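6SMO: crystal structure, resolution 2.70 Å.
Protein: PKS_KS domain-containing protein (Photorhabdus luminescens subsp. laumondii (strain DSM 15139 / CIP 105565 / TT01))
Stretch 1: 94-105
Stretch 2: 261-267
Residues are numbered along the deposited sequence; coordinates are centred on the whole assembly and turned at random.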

ATOM      1  N   ARG B  94      -3.089  19.227  -6.957  1.00 54.60           N
ATOM      2  CA  ARG B  94      -2.177  18.128  -7.381  1.00 53.86           C
ATOM      3  C   ARG B  94      -0.911  18.149  -6.512  1.00 51.13           C
ATOM      4  O   ARG B  94       0.195  18.023  -7.074  1.00 50.98           O
ATOM      5  CB  ARG B  94      -1.832  18.261  -8.870  1.00 55.60           C
ATOM      6  CG  ARG B  94      -2.978  17.930  -9.816  1.00 57.75           C
ATOM      7  CD  ARG B  94      -3.100  16.440 -10.077  1.00 58.38           C
ATOM      8  NE  ARG B  94      -3.838  16.148 -11.301  1.00 60.17           N
ATOM      9  CZ  ARG B  94      -5.165  16.160 -11.424  1.00 60.86           C
ATOM     10  NH1 ARG B  94      -5.940  16.455 -10.392  1.00 60.60           N
ATOM     11  NH2 ARG B  94      -5.717  15.873 -12.591  1.00 61.41           N
ATOM     12  N   LYS B  95      -1.075  18.296  -5.193  1.00 49.03           N
ATOM     13  CA  LYS B  95       0.037  18.403  -4.206  1.00 47.98           C
ATOM     14  C   LYS B  95       0.858  17.109  -4.199  1.00 45.57           C
ATOM     15  O   LYS B  95       2.101  17.206  -4.137  1.00 44.93           O
ATOM     16  CB  LYS B  95      -0.507  18.686  -2.803  1.00 49.16           C
ATOM     17  CG  LYS B  95      -0.893  20.133  -2.528  1.00 50.45           C
ATOM     18  CD  LYS B  95      -1.891  20.272  -1.395  1.00 51.34           C
ATOM     19  CE  LYS B  95      -1.651  21.480  -0.515  1.00 52.16           C
ATOM     20  NZ  LYS B  95      -2.449  21.409   0.732  1.00 52.33           N
ATOM     21  N   TYR B  96       0.188  15.952  -4.244  1.00 43.83           N
ATOM     22  CA  TYR B  96       0.810  14.600  -4.222  1.00 42.31           C
ATOM     23  C   TYR B  96       1.882  14.506  -5.315  1.00 41.80           C
ATOM     24  O   TYR B  96       3.004  14.053  -5.017  1.00 40.76           O
ATOM     25  CB  TYR B  96      -0.247  13.503  -4.387  1.00 41.73           C
ATOM     26  CG  TYR B  96       0.312  12.160  -4.788  1.00 40.83           C
ATOM     27  CD1 TYR B  96       1.200  11.484  -3.967  1.00 40.28           C
ATOM     28  CD2 TYR B  96      -0.032  11.570  -5.995  1.00 40.63           C
ATOM     29  CE1 TYR B  96       1.729  10.256  -4.331  1.00 39.93           C
ATOM     30  CE2 TYR B  96       0.487  10.341  -6.372  1.00 40.20           C
ATOM     31  CZ  TYR B  96       1.371   9.681  -5.537  1.00 39.84           C
ATOM     32  OH  TYR B  96       1.887   8.471  -5.901  1.00 39.44           O
ATOM     33  N   LEU B  97       1.537  14.922  -6.539  1.00 42.05           N
ATOM     34  CA  LEU B  97       2.447  14.914  -7.718  1.00 42.19           C
ATOM     35  C   LEU B  97       3.495  16.027  -7.572  1.00 42.44           C
ATOM     36  O   LEU B  97       4.663  15.778  -7.927  1.00 43.21           O
ATOM     37  CB  LEU B  97       1.616  15.085  -8.995  1.00 42.08           C
ATOM     38  CG  LEU B  97       2.387  15.038 -10.316  1.00 41.97           C
ATOM     39  CD1 LEU B  97       3.336  13.849 -10.374  1.00 41.67           C
ATOM     40  CD2 LEU B  97       1.425  14.998 -11.495  1.00 42.32           C
ATOM     41  N   GLN B  98       3.096  17.197  -7.060  1.00 42.52           N
ATOM     42  CA  GLN B  98       3.970  18.395  -6.918  1.00 42.75           C
ATOM     43  C   GLN B  98       5.118  18.094  -5.944  1.00 41.35           C
ATOM     44  O   GLN B  98       6.281  18.337  -6.322  1.00 40.35           O
ATOM     45  CB  GLN B  98       3.168  19.610  -6.443  1.00 44.07           C
ATOM     46  CG  GLN B  98       3.900  20.933  -6.642  1.00 45.31           C
ATOM     47  CD  GLN B  98       3.464  21.994  -5.661  1.00 46.16           C
ATOM     48  OE1 GLN B  98       2.284  22.317  -5.546  1.00 46.60           O
ATOM     49  NE2 GLN B  98       4.426  22.555  -4.946  1.00 47.15           N
ATOM     50  N   PHE B  99       4.803  17.590  -4.744  1.00 40.40           N
ATOM     51  CA  PHE B  99       5.779  17.318  -3.653  1.00 39.90           C
ATOM     52  C   PHE B  99       6.794  16.259  -4.104  1.00 39.46           C
ATOM     53  O   PHE B  99       7.972  16.360  -3.704  1.00 39.48           O
ATOM     54  CB  PHE B  99       5.077  16.866  -2.367  1.00 39.71           C
ATOM     55  CG  PHE B  99       4.160  17.877  -1.722  1.00 40.16           C
ATOM     56  CD1 PHE B  99       4.313  19.240  -1.938  1.00 40.31           C
ATOM     57  CD2 PHE B  99       3.157  17.459  -0.859  1.00 40.15           C
ATOM     58  CE1 PHE B  99       3.467  20.155  -1.330  1.00 40.36           C
ATOM     59  CE2 PHE B  99       2.315  18.376  -0.250  1.00 40.09           C
ATOM     60  CZ  PHE B  99       2.472  19.723  -0.486  1.00 40.18           C
ATOM     61  N   ALA B 100       6.351  15.281  -4.901  1.00 38.99           N
ATOM     62  CA  ALA B 100       7.186  14.186  -5.450  1.00 38.68           C
ATOM     63  C   ALA B 100       8.226  14.760  -6.423  1.00 38.51           C
ATOM     64  O   ALA B 100       9.408  14.384  -6.303  1.00 38.38           O
ATOM     65  CB  ALA B 100       6.313  13.154  -6.121  1.00 38.58           C
ATOM     66  N   LEU B 101       7.798  15.635  -7.340  1.00 38.93           N
ATOM     67  CA  LEU B 101       8.667  16.278  -8.367  1.00 39.47           C
ATOM     68  C   LEU B 101       9.672  17.222  -7.694  1.00 39.50           C
ATOM     69  O   LEU B 101      10.831  17.262  -8.152  1.00 39.42           O
ATOM     70  CB  LEU B 101       7.804  17.030  -9.388  1.00 39.80           C
ATOM     71  CG  LEU B 101       7.562  16.300 -10.709  1.00 40.34           C
ATOM     72  CD1 LEU B 101       6.631  15.115 -10.516  1.00 40.64           C
ATOM     73  CD2 LEU B 101       7.003  17.247 -11.760  1.00 40.62           C
ATOM     74  N   ASP B 102       9.244  17.957  -6.661  1.00 40.03           N
ATOM     75  CA  ASP B 102      10.079  18.946  -5.927  1.00 40.56           C
ATOM     76  C   ASP B 102      11.171  18.210  -5.140  1.00 40.27           C
ATOM     77  O   ASP B 102      12.345  18.614  -5.247  1.00 40.56           O
ATOM     78  CB  ASP B 102       9.229  19.820  -5.000  1.00 41.26           C
ATOM     79  CG  ASP B 102       8.273  20.752  -5.725  1.00 41.82           C
ATOM     80  OD1 ASP B 102       8.534  21.065  -6.905  1.00 42.53           O
ATOM     81  OD2 ASP B 102       7.270  21.158  -5.104  1.00 42.29           O
ATOM     82  N   ALA B 103      10.789  17.176  -4.384  1.00 39.89           N
ATOM     83  CA  ALA B 103      11.688  16.361  -3.531  1.00 39.80           C
ATOM     84  C   ALA B 103      12.708  15.617  -4.403  1.00 39.68           C
ATOM     85  O   ALA B 103      13.894  15.580  -4.021  1.00 39.60           O
ATOM     86  CB  ALA B 103      10.877  15.402  -2.693  1.00 39.58           C
ATOM     87  N   ALA B 104      12.261  15.048  -5.528  1.00 39.67           N
ATOM     88  CA  ALA B 104      13.096  14.298  -6.496  1.00 40.17           C
ATOM     89  C   ALA B 104      14.174  15.221  -7.079  1.00 41.07           C
ATOM     90  O   ALA B 104      15.334  14.777  -7.185  1.00 41.52           O
ATOM     91  CB  ALA B 104      12.232  13.706  -7.582  1.00 39.89           C
ATOM     92  N   GLU B 105      13.799  16.456  -7.435  1.00 41.82           N
ATOM     93  CA  GLU B 105      14.709  17.484  -8.012  1.00 42.81           C
ATOM     94  C   GLU B 105      15.814  17.808  -6.998  1.00 42.50           C
ATOM     95  O   GLU B 105      16.992  17.843  -7.407  1.00 42.32           O
ATOM     96  CB  GLU B 105      13.920  18.737  -8.406  1.00 43.32           C
ATOM     97  CG  GLU B 105      14.744  19.771  -9.157  1.00 44.61           C
ATOM     98  CD  GLU B 105      15.376  19.269 -10.445  1.00 45.50           C
ATOM     99  OE1 GLU B 105      14.661  18.633 -11.245  1.00 46.15           O
ATOM    100  OE2 GLU B 105      16.585  19.507 -10.639  1.00 47.01           O
ATOM    101  N   ALA B 261      -0.791  15.377   8.620  1.00 36.95           N
ATOM    102  CA  ALA B 261       0.168  16.274   7.934  1.00 37.02           C
ATOM    103  C   ALA B 261       0.297  15.869   6.462  1.00 37.04           C
ATOM    104  O   ALA B 261      -0.219  14.798   6.097  1.00 36.99           O
ATOM    105  CB  ALA B 261       1.504  16.217   8.635  1.00 36.86           C
ATOM    106  N   GLU B 262       0.962  16.707   5.663  1.00 37.35           N
ATOM    107  CA  GLU B 262       1.306  16.438   4.240  1.00 37.22           C
ATOM    108  C   GLU B 262       2.820  16.587   4.065  1.00 36.39           C
ATOM    109  O   GLU B 262       3.478  17.098   4.995  1.00 36.69           O
ATOM    110  CB  GLU B 262       0.541  17.378   3.303  1.00 38.25           C
ATOM    111  CG  GLU B 262       0.831  18.855   3.527  1.00 39.42           C
ATOM    112  CD  GLU B 262       0.120  19.804   2.574  1.00 40.61           C
ATOM    113  OE1 GLU B 262       0.310  21.028   2.717  1.00 41.75           O
ATOM    114  OE2 GLU B 262      -0.622  19.321   1.693  1.00 41.13           O
ATOM    115  N   GLY B 263       3.347  16.150   2.919  1.00 35.07           N
ATOM    116  CA  GLY B 263       4.771  16.291   2.559  1.00 34.69           C
ATOM    117  C   GLY B 263       5.271  15.130   1.721  1.00 34.00           C
ATOM    118  O   GLY B 263       4.444  14.299   1.294  1.00 33.84           O
ATOM    119  N   CYS B 264       6.587  15.078   1.496  1.00 33.52           N
ATOM    120  CA  CYS B 264       7.278  14.042   0.683  1.00 33.23           C
ATOM    121  C   CYS B 264       8.738  13.912   1.131  1.00 32.85           C
ATOM    122  O   CYS B 264       9.361  14.952   1.427  1.00 33.31           O
ATOM    123  CB  CYS B 264       7.220  14.384  -0.802  1.00 33.39           C
ATOM    124  SG  CYS B 264       8.140  13.227  -1.851  1.00 32.95           S
ATOM    125  N   GLY B 265       9.242  12.677   1.183  1.00 32.35           N
ATOM    126  CA  GLY B 265      10.667  12.351   1.384  1.00 32.12           C
ATOM    127  C   GLY B 265      11.187  11.511   0.231  1.00 31.95           C
ATOM    128  O   GLY B 265      10.477  10.568  -0.168  1.00 31.63           O
ATOM    129  N   ILE B 266      12.360  11.857  -0.308  1.00 32.16           N
ATOM    130  CA  ILE B 266      13.025  11.121  -1.425  1.00 32.57           C
ATOM    131  C   ILE B 266      14.490  10.882  -1.044  1.00 33.24           C
ATOM    132  O   ILE B 266      15.193  11.869  -0.749  1.00 33.62           O
ATOM    133  CB  ILE B 266      12.894  11.884  -2.761  1.00 32.73           C
ATOM    134  CG1 ILE B 266      11.433  12.062  -3.186  1.00 32.67           C
ATOM    135  CG2 ILE B 266      13.716  11.212  -3.854  1.00 32.86           C
ATOM    136  CD1 ILE B 266      10.722  10.777  -3.557  1.00 32.63           C
ATOM    137  N   LEU B 267      14.913   9.614  -1.047  1.00 33.56           N
ATOM    138  CA  LEU B 267      16.317   9.179  -0.817  1.00 34.26           C
ATOM    139  C   LEU B 267      16.869   8.591  -2.119  1.00 34.67           C
ATOM    140  O   LEU B 267      16.211   7.694  -2.684  1.00 34.34           O
ATOM    141  CB  LEU B 267      16.351   8.136   0.306  1.00 34.39           C
ATOM    142  CG  LEU B 267      16.093   8.658   1.719  1.00 34.60           C
ATOM    143  CD1 LEU B 267      14.603   8.792   1.997  1.00 34.66           C
ATOM    144  CD2 LEU B 267      16.741   7.749   2.753  1.00 34.67           C
TER

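The strand 263-267 runs alongside the helix 95-105 in broadly the same direction, their axes inclined by 34° and approaching to 7.6 Å. The residues met along the second stretch show how the two elements meet.

Ala261 lies too far from the helix to take part, and the contact begins at Glu262. Its CA-to-CB bond points toward the helix, and with chi1 in the p well and the rest of the chain extended, its carboxylate reaches Lys95 in the first turn. Lys95 NZ donates a hydrogen bond to Glu262 OE2 at 2.9 Å, the shorter arm of a salt bridge; a second, weak bond runs from Lys95 NZ to Glu262 OE1 at 3.4 Å. Because Glu262 is buried, an opposite charge is valuable here: the long, flexible lysine supplies it while itself remaining partly exposed. Glu262 OE1 also has a hydrogen bond elsewhere in the structure. The same carboxylate meets an aromatic neighbour, with Glu262 OE2 3.6 Å from Phe99 CE2, near the plane of the ring and at its edge. That is a favourable place for an anionic oxygen, since the ring hydrogens carry a slight positive charge.

Gly263 passes beside the same ring, its CA 4.0 Å from Phe99 CD2. The backbone itself accounts for glycine: at phi 147° and psi -171°, a CB would be jammed against the carbonyl oxygen of the preceding residue. Phe99 is no obstacle, for a CB would point away from the helix.

The CA-to-CB bond of Cys264 points toward the helix at the point where its CA comes within 5.6 Å of Phe99 CA. Cys264 CB packs 3.6 Å from Phe99 CB and equally close to Phe99 O, a carbonyl already engaged by Ala103 N in the helical hydrogen-bond pattern. With chi1 near 176°, the sulfur continues along the helix surface: Cys264 SG lies 3.8 Å from Ala100 CA and 3.6 Å from Ala103 CB. A compact, polarizable side chain fits well here, resting on the backbone of Ala100, whose CA-to-CB bond points away from the strand, and on the methyl group of Ala103.

At Gly265 the strand alternation directs a would-be CB away from the helix, and contact lapses for one residue. It resumes at Ile266, whose CA lies 5.8 Å from Ala103 CA. Ile266 CG1 packs against Ala103 CB at 3.4 Å, a tight apolar contact, and lies 3.9 Å from Ala104 N, so that the branched aliphatic chain covers the helix where its side chains are only methyl groups. Ala103 thus serves two strand residues, touching both Cys264 and Ile266. Leu267, next in the alternation, is out of reach.

The contact therefore changes character along its length, from a charged pair at the start of the helix to close apolar packing farther on.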